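Local coordinates for p450 cytochrome, putative (Rippkaea orientalis, PDB 6Y01), which probably binds and carries the molybdenum cofactor (Moco) as a homotetrameric transport protein with a Rossmann-type fold, at residues I74-S79 / N99-I104; K133-L138 / N154-A159; G39-L44 / S161-I166; E70-G75 / A88-I93. All coordinates share one frame; numbering follows the deposited sequence.

Contact 1 of 4, residues I74-S79 / N99-I104; sequences IGILPS and NARNNI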
loop_
_atom_site.group_PDB
_atom_site.type_symbol
_atom_site.label_atom_id
_atom_site.label_comp_id
_atom_site.label_asym_id
_atom_site.label_seq_id
_atom_site.Cartn_x
_atom_site.Cartn_y
_atom_site.Cartn_z
ATOM N N ILE D 74 18.611 -2.260 6.693
ATOM C CA ILE D 74 17.183 -1.900 6.726
ATOM C C ILE D 74 16.419 -3.066 6.099
ATOM O O ILE D 74 16.855 -3.574 5.032
ATOM C CB ILE D 74 16.897 -0.653 5.882
ATOM C CG1 ILE D 74 17.844 0.508 6.119
ATOM C CG2 ILE D 74 15.426 -0.245 6.075
ATOM C CD1 ILE D 74 17.883 1.040 7.535
ATOM N N GLY D 75 15.351 -3.477 6.764
ATOM C CA GLY D 75 14.493 -4.513 6.181
ATOM C C GLY D 75 13.087 -3.963 5.995
ATOM O O GLY D 75 12.534 -3.391 6.911
ATOM N N ILE D 76 12.537 -4.162 4.796
ATOM C CA ILE D 76 11.154 -3.700 4.452
ATOM C C ILE D 76 10.283 -4.944 4.498
ATOM O O ILE D 76 10.298 -5.736 3.564
ATOM C CB ILE D 76 11.096 -3.024 3.089
ATOM C CG1 ILE D 76 12.149 -1.955 2.904
ATOM C CG2 ILE D 76 9.710 -2.489 2.876
ATOM C CD1 ILE D 76 12.096 -0.855 3.912
ATOM N N LEU D 77 9.581 -5.119 5.608
ATOM C CA LEU D 77 8.911 -6.381 5.902
ATOM C C LEU D 77 7.514 -6.368 5.321
ATOM O O LEU D 77 6.779 -5.376 5.468
ATOM C CB LEU D 77 8.828 -6.605 7.415
ATOM C CG LEU D 77 10.186 -6.649 8.159
ATOM C CD1 LEU D 77 9.905 -6.888 9.575
ATOM C CD2 LEU D 77 11.053 -7.690 7.602
ATOM N N PRO D 78 7.095 -7.499 4.746
ATOM C CA PRO D 78 5.735 -7.594 4.192
ATOM C C PRO D 78 4.654 -7.849 5.234
ATOM O O PRO D 78 3.488 -7.578 5.005
ATOM C CB PRO D 78 5.866 -8.778 3.219
ATOM C CG PRO D 78 6.933 -9.665 3.847
ATOM C CD PRO D 78 7.903 -8.681 4.445
ATOM N N SER D 79 5.059 -8.397 6.376
ATOM C CA SER D 79 4.162 -8.778 7.468
ATOM C C SER D 79 3.697 -7.556 8.277
ATOM O O SER D 79 4.226 -6.464 8.089
ATOM C CB SER D 79 4.951 -9.786 8.313
ATOM O OG SER D 79 4.410 -9.892 9.592
ATOM N N ASN D 99 3.216 -8.571 -0.689
ATOM C CA ASN D 99 4.133 -8.362 -1.815
ATOM C C ASN D 99 4.022 -6.944 -2.433
ATOM O O ASN D 99 4.901 -6.538 -3.228
ATOM C CB ASN D 99 3.911 -9.419 -2.888
ATOM C CG ASN D 99 4.223 -10.817 -2.442
ATOM O OD1 ASN D 99 3.431 -11.752 -2.657
ATOM N ND2 ASN D 99 5.336 -10.969 -1.825
ATOM N N ALA D 100 3.018 -6.166 -2.019
ATOM C CA ALA D 100 2.967 -4.760 -2.426
ATOM C C ALA D 100 4.151 -3.963 -1.920
ATOM O O ALA D 100 4.446 -2.930 -2.440
ATOM C CB ALA D 100 1.648 -4.126 -2.036
ATOM N N ARG D 101 4.843 -4.467 -0.873
ATOM C CA ARG D 101 5.998 -3.704 -0.386
ATOM C C ARG D 101 7.160 -3.672 -1.362
ATOM O O ARG D 101 8.055 -2.855 -1.202
ATOM C CB ARG D 101 6.501 -4.195 0.989
ATOM C CG ARG D 101 7.190 -5.554 1.075
ATOM C CD ARG D 101 8.581 -5.598 0.501
ATOM N NE ARG D 101 9.300 -6.693 1.109
ATOM C CZ ARG D 101 9.210 -7.942 0.795
ATOM N NH1 ARG D 101 8.410 -8.408 -0.162
ATOM N NH2 ARG D 101 9.814 -8.855 1.508
ATOM N N ASN D 102 7.149 -4.507 -2.385
ATOM C CA ASN D 102 8.256 -4.577 -3.339
ATOM C C ASN D 102 8.502 -3.177 -3.937
ATOM O O ASN D 102 9.627 -2.810 -4.244
ATOM C CB ASN D 102 7.946 -5.644 -4.414
ATOM C CG ASN D 102 7.920 -7.057 -3.866
ATOM O OD1 ASN D 102 8.060 -7.230 -2.703
ATOM N ND2 ASN D 102 7.762 -8.092 -4.708
ATOM N N ASN D 103 7.426 -2.386 -4.121
ATOM C CA ASN D 103 7.581 -1.064 -4.734
ATOM C C ASN D 103 8.343 -0.136 -3.783
ATOM O O ASN D 103 9.098 0.699 -4.239
ATOM C CB ASN D 103 6.237 -0.465 -5.213
ATOM C CG ASN D 103 6.443 0.503 -6.374
ATOM O OD1 ASN D 103 7.135 0.238 -7.365
ATOM N ND2 ASN D 103 5.770 1.632 -6.293
ATOM N N ILE D 104 8.137 -0.287 -2.472
ATOM C CA ILE D 104 8.877 0.527 -1.492
ATOM C C ILE D 104 10.351 0.186 -1.567
ATOM O O ILE D 104 11.179 1.117 -1.556
ATOM C CB ILE D 104 8.341 0.271 -0.073
ATOM C CG1 ILE D 104 6.846 0.611 -0.005
ATOM C CG2 ILE D 104 9.166 1.067 0.928
ATOM C CD1 ILE D 104 6.230 0.312 1.310
#

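Contact 2 of 4, residues K133-L138 / N154-A159; sequences KPVILL and NQVWIA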
loop_
_atom_site.group_PDB
_atom_site.type_symbol
_atom_site.label_atom_id
_atom_site.label_comp_id
_atom_site.label_asym_id
_atom_site.label_seq_id
_atom_site.Cartn_x
_atom_site.Cartn_y
_atom_site.Cartn_z
ATOM N N LYS D 133 14.842 3.248 -12.058
ATOM C CA LYS D 133 15.891 3.073 -11.065
ATOM C C LYS D 133 17.020 2.285 -11.714
ATOM O O LYS D 133 16.782 1.376 -12.491
ATOM C CB LYS D 133 15.381 2.294 -9.844
ATOM C CG LYS D 133 14.485 3.101 -8.912
ATOM C CD LYS D 133 15.374 4.121 -8.164
ATOM C CE LYS D 133 14.694 4.747 -6.998
ATOM N NZ LYS D 133 15.540 5.804 -6.478
ATOM N N PRO D 134 18.294 2.567 -11.346
ATOM C CA PRO D 134 19.407 1.751 -11.817
ATOM C C PRO D 134 19.329 0.340 -11.238
ATOM O O PRO D 134 19.103 0.171 -10.012
ATOM C CB PRO D 134 20.665 2.467 -11.285
ATOM C CG PRO D 134 20.195 3.823 -10.933
ATOM C CD PRO D 134 18.729 3.694 -10.524
ATOM N N VAL D 135 19.514 -0.643 -12.115
ATOM C CA VAL D 135 19.420 -2.060 -11.746
ATOM C C VAL D 135 20.661 -2.775 -12.227
ATOM O O VAL D 135 21.032 -2.639 -13.386
ATOM C CB VAL D 135 18.172 -2.743 -12.298
ATOM C CG1 VAL D 135 18.197 -4.237 -12.000
ATOM C CG2 VAL D 135 16.918 -2.099 -11.760
ATOM N N ILE D 136 21.248 -3.557 -11.306
ATOM C CA ILE D 136 22.377 -4.437 -11.628
ATOM C C ILE D 136 21.927 -5.869 -11.444
ATOM O O ILE D 136 21.448 -6.230 -10.352
ATOM C CB ILE D 136 23.587 -4.130 -10.745
ATOM C CG1 ILE D 136 24.023 -2.676 -10.892
ATOM C CG2 ILE D 136 24.704 -5.098 -11.048
ATOM C CD1 ILE D 136 25.058 -2.243 -9.861
ATOM N N LEU D 137 22.107 -6.688 -12.473
ATOM C CA LEU D 137 21.829 -8.131 -12.381
ATOM C C LEU D 137 23.129 -8.875 -12.112
ATOM O O LEU D 137 24.087 -8.730 -12.849
ATOM C CB LEU D 137 21.192 -8.615 -13.682
ATOM C CG LEU D 137 19.937 -7.846 -14.118
ATOM C CD1 LEU D 137 19.424 -8.423 -15.448
ATOM C CD2 LEU D 137 18.868 -7.913 -13.070
ATOM N N LEU D 138 23.088 -9.703 -11.096
ATOM C CA LEU D 138 24.213 -10.612 -10.739
ATOM C C LEU D 138 23.646 -12.028 -10.686
ATOM O O LEU D 138 23.119 -12.460 -9.644
ATOM C CB LEU D 138 24.847 -10.136 -9.427
ATOM C CG LEU D 138 26.042 -10.955 -8.996
ATOM C CD1 LEU D 138 27.243 -10.725 -9.878
ATOM C CD2 LEU D 138 26.379 -10.567 -7.581
ATOM N N ASN D 154 18.111 -1.341 -22.804
ATOM C CA ASN D 154 19.525 -1.561 -22.438
ATOM C C ASN D 154 19.956 -0.697 -21.258
ATOM O O ASN D 154 21.174 -0.441 -21.140
ATOM C CB ASN D 154 20.474 -1.344 -23.621
ATOM C CG ASN D 154 20.191 -2.319 -24.731
ATOM O OD1 ASN D 154 20.145 -3.521 -24.488
ATOM N ND2 ASN D 154 20.030 -1.800 -25.946
ATOM N N GLN D 155 19.030 -0.267 -20.396
ATOM C CA GLN D 155 19.424 0.534 -19.201
ATOM C C GLN D 155 19.884 -0.364 -18.034
ATOM O O GLN D 155 20.615 0.084 -17.219
ATOM C CB GLN D 155 18.300 1.505 -18.837
ATOM C CG GLN D 155 18.061 2.515 -19.948
ATOM C CD GLN D 155 19.309 3.293 -20.343
ATOM O OE1 GLN D 155 19.926 3.973 -19.511
ATOM N NE2 GLN D 155 19.745 3.137 -21.595
ATOM N N VAL D 156 19.484 -1.600 -17.998
ATOM C CA VAL D 156 19.929 -2.556 -16.972
ATOM C C VAL D 156 21.428 -2.851 -17.135
ATOM O O VAL D 156 21.949 -2.888 -18.233
ATOM C CB VAL D 156 19.053 -3.807 -17.073
ATOM C CG1 VAL D 156 19.373 -4.627 -18.298
ATOM C CG2 VAL D 156 19.167 -4.637 -15.838
ATOM N N TRP D 157 22.106 -3.064 -16.027
ATOM C CA TRP D 157 23.541 -3.447 -16.009
ATOM C C TRP D 157 23.684 -4.913 -15.616
ATOM O O TRP D 157 22.931 -5.385 -14.778
ATOM C CB TRP D 157 24.312 -2.592 -15.009
ATOM C CG TRP D 157 24.686 -1.249 -15.545
ATOM C CD1 TRP D 157 25.807 -0.903 -16.254
ATOM C CD2 TRP D 157 23.973 -0.042 -15.310
ATOM N NE1 TRP D 157 25.807 0.439 -16.516
ATOM C CE2 TRP D 157 24.686 0.993 -15.949
ATOM C CE3 TRP D 157 22.791 0.246 -14.642
ATOM C CZ2 TRP D 157 24.241 2.306 -15.938
ATOM C CZ3 TRP D 157 22.339 1.547 -14.645
ATOM C CH2 TRP D 157 23.065 2.564 -15.260
ATOM N N ILE D 158 24.642 -5.590 -16.208
ATOM C CA ILE D 158 24.967 -6.999 -15.913
ATOM C C ILE D 158 26.340 -7.033 -15.239
ATOM O O ILE D 158 27.316 -6.633 -15.851
ATOM C CB ILE D 158 24.982 -7.867 -17.178
ATOM C CG1 ILE D 158 23.721 -7.647 -18.015
ATOM C CG2 ILE D 158 25.179 -9.326 -16.792
ATOM C CD1 ILE D 158 22.467 -8.030 -17.353
ATOM N N ALA D 159 26.390 -7.501 -14.000
ATOM C CA ALA D 159 27.654 -7.569 -13.255
ATOM C C ALA D 159 28.268 -8.952 -13.371
ATOM O O ALA D 159 27.555 -9.950 -13.471
ATOM C CB ALA D 159 27.470 -7.215 -11.795
HETATM O O HOH W 1 19.322 0.123 -14.760
#

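Contact 3 of 4, residues G39-L44 / S161-I166; sequences GQLIAL and SPENCI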
loop_
_atom_site.group_PDB
_atom_site.type_symbol
_atom_site.label_atom_id
_atom_site.label_comp_id
_atom_site.label_asym_id
_atom_site.label_seq_id
_atom_site.Cartn_x
_atom_site.Cartn_y
_atom_site.Cartn_z
ATOM N N GLY D 39 26.973 -7.916 0.789
ATOM C CA GLY D 39 26.625 -7.223 2.035
ATOM C C GLY D 39 27.859 -6.619 2.693
ATOM O O GLY D 39 27.846 -5.480 3.125
ATOM N N GLN D 40 28.919 -7.420 2.782
ATOM C CA GLN D 40 30.196 -6.949 3.357
ATOM C C GLN D 40 30.707 -5.746 2.562
ATOM O O GLN D 40 31.068 -4.733 3.140
ATOM C CB GLN D 40 31.263 -8.056 3.333
ATOM C CG GLN D 40 30.960 -9.186 4.268
ATOM C CD GLN D 40 31.985 -10.285 4.179
ATOM O OE1 GLN D 40 33.038 -10.169 4.803
ATOM N NE2 GLN D 40 31.634 -11.350 3.452
ATOM N N LEU D 41 30.728 -5.841 1.223
ATOM C CA LEU D 41 31.327 -4.769 0.396
ATOM C C LEU D 41 30.497 -3.479 0.474
ATOM O O LEU D 41 31.059 -2.385 0.479
ATOM C CB LEU D 41 31.479 -5.224 -1.058
ATOM C CG LEU D 41 32.415 -6.391 -1.302
ATOM C CD1 LEU D 41 32.318 -6.836 -2.739
ATOM C CD2 LEU D 41 33.858 -6.045 -0.943
ATOM N N ILE D 42 29.172 -3.604 0.514
ATOM C CA ILE D 42 28.302 -2.413 0.657
ATOM C C ILE D 42 28.623 -1.719 1.993
ATOM O O ILE D 42 28.821 -0.513 2.063
ATOM C CB ILE D 42 26.824 -2.857 0.539
ATOM C CG1 ILE D 42 26.532 -3.261 -0.912
ATOM C CG2 ILE D 42 25.875 -1.794 1.054
ATOM C CD1 ILE D 42 25.247 -4.046 -1.040
ATOM N N ALA D 43 28.681 -2.501 3.067
ATOM C CA ALA D 43 28.967 -1.944 4.397
ATOM C C ALA D 43 30.373 -1.331 4.423
ATOM O O ALA D 43 30.530 -0.275 5.048
ATOM C CB ALA D 43 28.813 -3.024 5.422
ATOM N N LEU D 44 31.327 -1.945 3.732
ATOM C CA LEU D 44 32.722 -1.423 3.824
ATOM C C LEU D 44 32.829 -0.075 3.096
ATOM O O LEU D 44 33.727 0.706 3.402
ATOM C CB LEU D 44 33.707 -2.431 3.243
ATOM C CG LEU D 44 33.925 -3.660 4.130
ATOM C CD1 LEU D 44 34.661 -4.740 3.360
ATOM C CD2 LEU D 44 34.670 -3.307 5.429
ATOM N N SER D 161 30.574 -9.983 -10.883
ATOM C CA SER D 161 31.003 -10.351 -9.522
ATOM C C SER D 161 30.479 -9.334 -8.539
ATOM O O SER D 161 30.070 -8.246 -8.918
ATOM C CB SER D 161 32.513 -10.376 -9.428
ATOM O OG SER D 161 33.018 -9.057 -9.563
ATOM N N PRO D 162 30.491 -9.630 -7.221
ATOM C CA PRO D 162 30.172 -8.625 -6.215
ATOM C C PRO D 162 31.034 -7.370 -6.344
ATOM O O PRO D 162 30.506 -6.270 -6.259
ATOM C CB PRO D 162 30.381 -9.390 -4.900
ATOM C CG PRO D 162 30.053 -10.794 -5.280
ATOM C CD PRO D 162 30.693 -10.963 -6.637
ATOM N N GLU D 163 32.340 -7.541 -6.518
ATOM C CA GLU D 163 33.235 -6.383 -6.679
ATOM C C GLU D 163 32.806 -5.522 -7.869
ATOM O O GLU D 163 32.828 -4.299 -7.780
ATOM C CB GLU D 163 34.689 -6.883 -6.822
ATOM C CG GLU D 163 35.210 -7.547 -5.582
ATOM C CD GLU D 163 34.765 -8.997 -5.308
ATOM O OE1 GLU D 163 34.060 -9.655 -6.183
ATOM O OE2 GLU D 163 35.127 -9.496 -4.189
ATOM N N ASN D 164 32.424 -6.167 -8.972
ATOM C CA ASN D 164 31.982 -5.428 -10.176
ATOM C C ASN D 164 30.697 -4.658 -9.855
ATOM O O ASN D 164 30.546 -3.537 -10.333
ATOM C CB ASN D 164 31.819 -6.394 -11.346
ATOM C CG ASN D 164 31.462 -5.717 -12.649
ATOM O OD1 ASN D 164 30.613 -6.217 -13.386
ATOM N ND2 ASN D 164 32.147 -4.638 -12.980
ATOM N N CYS D 165 29.795 -5.224 -9.053
ATOM C CA CYS D 165 28.601 -4.471 -8.610
ATOM C C CYS D 165 29.016 -3.163 -7.931
ATOM O O CYS D 165 28.393 -2.124 -8.217
ATOM C CB CYS D 165 27.740 -5.247 -7.629
ATOM S SG CYS D 165 26.953 -6.708 -8.328
ATOM N N ILE D 166 30.004 -3.216 -7.046
ATOM C CA ILE D 166 30.433 -2.006 -6.318
ATOM C C ILE D 166 31.006 -1.002 -7.319
ATOM O O ILE D 166 30.687 0.193 -7.204
ATOM C CB ILE D 166 31.455 -2.353 -5.211
ATOM C CG1 ILE D 166 30.881 -3.378 -4.238
ATOM C CG2 ILE D 166 31.919 -1.098 -4.513
ATOM C CD1 ILE D 166 29.648 -2.947 -3.474
#

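Contact 4 of 4, residues E70-G75 / A88-I93; sequences EGLTIG and AVDIAI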
loop_
_atom_site.group_PDB
_atom_site.type_symbol
_atom_site.label_atom_id
_atom_site.label_comp_id
_atom_site.label_asym_id
_atom_site.label_seq_id
_atom_site.Cartn_x
_atom_site.Cartn_y
_atom_site.Cartn_z
ATOM N N GLU D 70 30.000 -4.229 10.001
ATOM C CA GLU D 70 29.483 -3.170 10.891
ATOM C C GLU D 70 28.655 -2.136 10.110
ATOM O O GLU D 70 28.574 -0.988 10.521
ATOM C CB GLU D 70 30.624 -2.568 11.697
ATOM C CG GLU D 70 31.358 -3.607 12.539
ATOM C CD GLU D 70 32.421 -3.072 13.438
ATOM O OE1 GLU D 70 33.118 -2.090 13.080
ATOM O OE2 GLU D 70 32.533 -3.683 14.477
ATOM N N GLY D 71 27.991 -2.543 9.030
ATOM C CA GLY D 71 27.113 -1.659 8.287
ATOM C C GLY D 71 25.712 -1.656 8.857
ATOM O O GLY D 71 25.311 -2.562 9.588
ATOM N N LEU D 72 24.944 -0.627 8.472
ATOM C CA LEU D 72 23.523 -0.510 8.831
ATOM C C LEU D 72 22.670 -1.272 7.820
ATOM O O LEU D 72 22.925 -1.192 6.598
ATOM C CB LEU D 72 23.133 0.947 8.805
ATOM C CG LEU D 72 21.700 1.270 9.208
ATOM C CD1 LEU D 72 21.424 0.947 10.662
ATOM C CD2 LEU D 72 21.414 2.734 8.915
ATOM N N THR D 73 21.748 -2.023 8.347
ATOM C CA THR D 73 20.807 -2.812 7.544
ATOM C C THR D 73 19.366 -2.394 7.799
ATOM O O THR D 73 18.930 -2.252 8.915
ATOM C CB THR D 73 20.989 -4.306 7.787
ATOM O OG1 THR D 73 20.755 -4.548 9.177
ATOM C CG2 THR D 73 22.378 -4.753 7.379
ATOM N N ILE D 74 18.611 -2.260 6.693
ATOM C CA ILE D 74 17.183 -1.900 6.726
ATOM C C ILE D 74 16.419 -3.066 6.099
ATOM O O ILE D 74 16.855 -3.574 5.032
ATOM C CB ILE D 74 16.897 -0.653 5.882
ATOM C CG1 ILE D 74 17.844 0.508 6.119
ATOM C CG2 ILE D 74 15.426 -0.245 6.075
ATOM C CD1 ILE D 74 17.883 1.040 7.535
ATOM N N GLY D 75 15.351 -3.477 6.764
ATOM C CA GLY D 75 14.493 -4.513 6.181
ATOM C C GLY D 75 13.087 -3.963 5.995
ATOM O O GLY D 75 12.534 -3.391 6.911
ATOM N N ALA D 88 19.996 -9.910 11.989
ATOM C CA ALA D 88 20.909 -9.153 11.092
ATOM C C ALA D 88 20.274 -7.891 10.483
ATOM O O ALA D 88 20.989 -7.118 9.822
ATOM C CB ALA D 88 21.416 -10.022 10.006
ATOM N N VAL D 89 19.006 -7.646 10.817
ATOM C CA VAL D 89 18.290 -6.438 10.357
ATOM C C VAL D 89 18.285 -5.435 11.484
ATOM O O VAL D 89 17.683 -5.731 12.548
ATOM C CB VAL D 89 16.841 -6.773 9.967
ATOM C CG1 VAL D 89 16.030 -5.461 9.687
ATOM C CG2 VAL D 89 16.808 -7.766 8.803
ATOM N N ASP D 90 18.877 -4.269 11.295
ATOM C CA ASP D 90 18.935 -3.231 12.373
ATOM C C ASP D 90 17.616 -2.446 12.475
ATOM O O ASP D 90 17.161 -2.146 13.582
ATOM C CB ASP D 90 20.036 -2.221 12.094
ATOM C CG ASP D 90 21.423 -2.809 12.143
ATOM O OD1 ASP D 90 21.668 -3.684 13.013
ATOM O OD2 ASP D 90 22.258 -2.469 11.273
ATOM N N ILE D 91 17.030 -2.118 11.308
ATOM C CA ILE D 91 15.825 -1.274 11.249
ATOM C C ILE D 91 14.743 -2.045 10.490
ATOM O O ILE D 91 14.920 -2.309 9.315
ATOM C CB ILE D 91 16.123 0.066 10.536
ATOM C CG1 ILE D 91 17.257 0.848 11.210
ATOM C CG2 ILE D 91 14.826 0.900 10.392
ATOM C CD1 ILE D 91 16.951 1.265 12.602
ATOM N N ALA D 92 13.736 -2.462 11.203
ATOM C CA ALA D 92 12.603 -3.221 10.647
ATOM C C ALA D 92 11.466 -2.257 10.324
ATOM O O ALA D 92 10.775 -1.767 11.223
ATOM C CB ALA D 92 12.167 -4.273 11.628
ATOM N N ILE D 93 11.266 -2.033 9.019
ATOM C CA ILE D 93 10.113 -1.240 8.555
ATOM C C ILE D 93 8.992 -2.241 8.315
ATOM O O ILE D 93 9.108 -3.083 7.433
ATOM C CB ILE D 93 10.466 -0.461 7.287
ATOM C CG1 ILE D 93 11.692 0.410 7.462
ATOM C CG2 ILE D 93 9.257 0.339 6.769
ATOM C CD1 ILE D 93 11.582 1.429 8.542
#

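Contact 1 of 4, residues I74-S79 / N99-I104
The close part of this contact lies where Arg101 folds over the C-terminal end of strand 73-77. Arg101 carries CG in the crowded position between its backbone N and carbonyl carbon (chi1 70°) and bends again at chi2, so the chain curls back and brings NE to Ile76 O at 2.8 Å. The N-H...O angle is 151° and Ile76 O lies near the guanidinium plane, while NE stands above the Ile76 carbonyl plane. Pro78 covers one face of the guanidinium near its rim, with its CD 3.5 Å from Arg101 NH2. Deeper in, the contact is apolar and buried, at ordinary van der Waals spacing: Ile76 CG2, anti to its own backbone N, meets Arg101 CD and Ile104 CG2, both at 4.1 Å, from an oblique direction. A weak bond from Arg101 NH1 to Asn102 OD1 (2.8 Å, 127°) and a bond from NH2 to Gly52 O mean that all three nitrogens of this buried group have an acceptor, which limits its rotation. The outer side, by contrast, is formed by Pro78, which is partly exposed. The contact joins the end of strand 73-77, which lies between strands 48-51 and 91-94, to the start of helix 102-108; Ile93 of the third subunit packs on both Ile76 and Ile104.

Contact 2 of 4, residues K133-L138 / N154-A159
Leu137 is the apolar centre: its CD1 meets Ile158 CD1 at 3.6 Å, and its CG rests 3.7 Å from Val156 CG2, the Leu137 and Val156 side chains crossing at about a right angle. Val156 holds CG1 in the crowded position between N and carbonyl carbon (chi1 72°), which sends CG2, anti to its own N, in toward Leu137 and Val135. On the other face of the sheet Ile136 CG2 lies 3.6 Å from Ala159 CB, and Ile136 CG1 touches Trp157 CB. The indole then reaches along to Pro134, whose CB approaches CZ3 obliquely at 3.9 Å; Val135 O lies at the ring edge, in plane, and Gln155 O stands over one face toward the rim. Between these layers run the strand bonds of a parallel pair: Trp157 N to Val135 O, Leu137 N to Trp157 O (2.8 Å) and Ala159 N to Leu137 O, all within about 11° of straight. Trp157 O also receives a CA-H contact from Ile136. At the polar edge a water accepts from Val135 N and donates to Gln155 O, 2.8 Å from each. Strands 135-138 and 157-158 with helix 142-151 form a beta-alpha-beta unit at one end of the sheet. The near-straight backbone bonds set the register of the two strands, and aliphatic side chains pack on both faces, with a water bridging the backbones where they splay apart.

Contact 3 of 4, residues G39-L44 / S161-I166
The one flat side-chain group at the interface is the Glu163 carboxylate, with Leu41 CD1 4.1 Å from its OE2; the puckered Pro162 ring adds CB, 3.9 Å from the same methyl. Glu163 begins by pointing away from helix 29-44, but a bend at chi2 (78°) turns its acid group back beside this methyl. The same CD1 lies 3.8 Å from Glu163 N, so the leucine tip rests against the backbone of the first turn of helix 162-176. One turn further along, Ile166 offers CG1 to Leu41 CB at 3.7 Å. With CG1 anti to the carbonyl carbon and chi2 at -62°, it also carries CD1 obliquely against Ile42 CG1, 4.0 Å away. Ser161 caps the helix: its OG, at the N-cap position, accepts from Asn164 N at 3.0 Å and satisfies an amide of the first turn. No hydrogen bond joins the two segments. Their axes come within 9.9 Å and run roughly parallel, with a crossing angle of -31°. Ile42 meanwhile packs on Ile18 and Val20 of strand 17-21. Such neighbouring, roughly parallel helices covering a parallel beta-sheet are typical of the Rossmann-type fold, here joining its first helix to its last.

Contact 4 of 4, residues E70-G75 / A88-I93
Thr73 forms the first shell with both its hydroxyl and its backbone. OG1, in the crowded position between N and carbonyl carbon (chi1 60°), donates to Ala88 O at 2.7 Å along an in-plane lone pair and accepts from Asp90 N at 2.8 Å. Thr73 N in turn donates to Asp90 OD2 (3.0 Å), meeting it from above the carboxylate plane. Thr73 O takes Ile91 N and, weakly, Asp90 N, so one residue grips the turn entering strand 91-94. Beyond it the regular parallel bonds follow: Gly75 N to Ile91 O, 174° and nearly along the C=O axis, then Ile93 N to Gly75 O. Val89 CG1 lies 3.6 Å from Gly75 N, close over the glycine. On the opposite face Ile74 CD1 lies beside Ile91 CB at 3.6 Å and its CG2 reaches Ile93 CG1, the side chains pointing the same way. In the second shell Lys67 bonds Gly71 O and forms a salt bridge with Asp90 OD2, which probably keeps Asp90 ionised and helps hold OD2 beside Thr73 N. Glu70, at positive phi, is the C-prime residue of the Schellman motif ending helix 58-68. Leu72 packs on Ile91 of the third subunit, and Ile91 on its Leu72. This is an edge pair of the parallel sheet of a Rossmann-type fold, lying at a subunit interface.

Overall arrangement
From the N terminus, helix 29-44 supplies the first half of contact 3, whose partner comes 117 residues later; this long loop encloses the other three. Next, contacts 4 and 1 start from the same strand, 73-77: contact 4 closes first, onto neighbouring strand 91-94, and contact 1 then closes onto helix 102-108, the two sharing Ile74 and Gly75. Contact 2 follows in series, joining strands 135-138 and 157-158 at the other end of the sheet, with its centre about 24 Å from that of contact 4. Helix 162-176 completes contact 3 and touches Ala159 of contact 2, while Ala43 of helix 29-44 meets Gly71 of contact 4. Contact 3 thus ties the chain's beginning to its end.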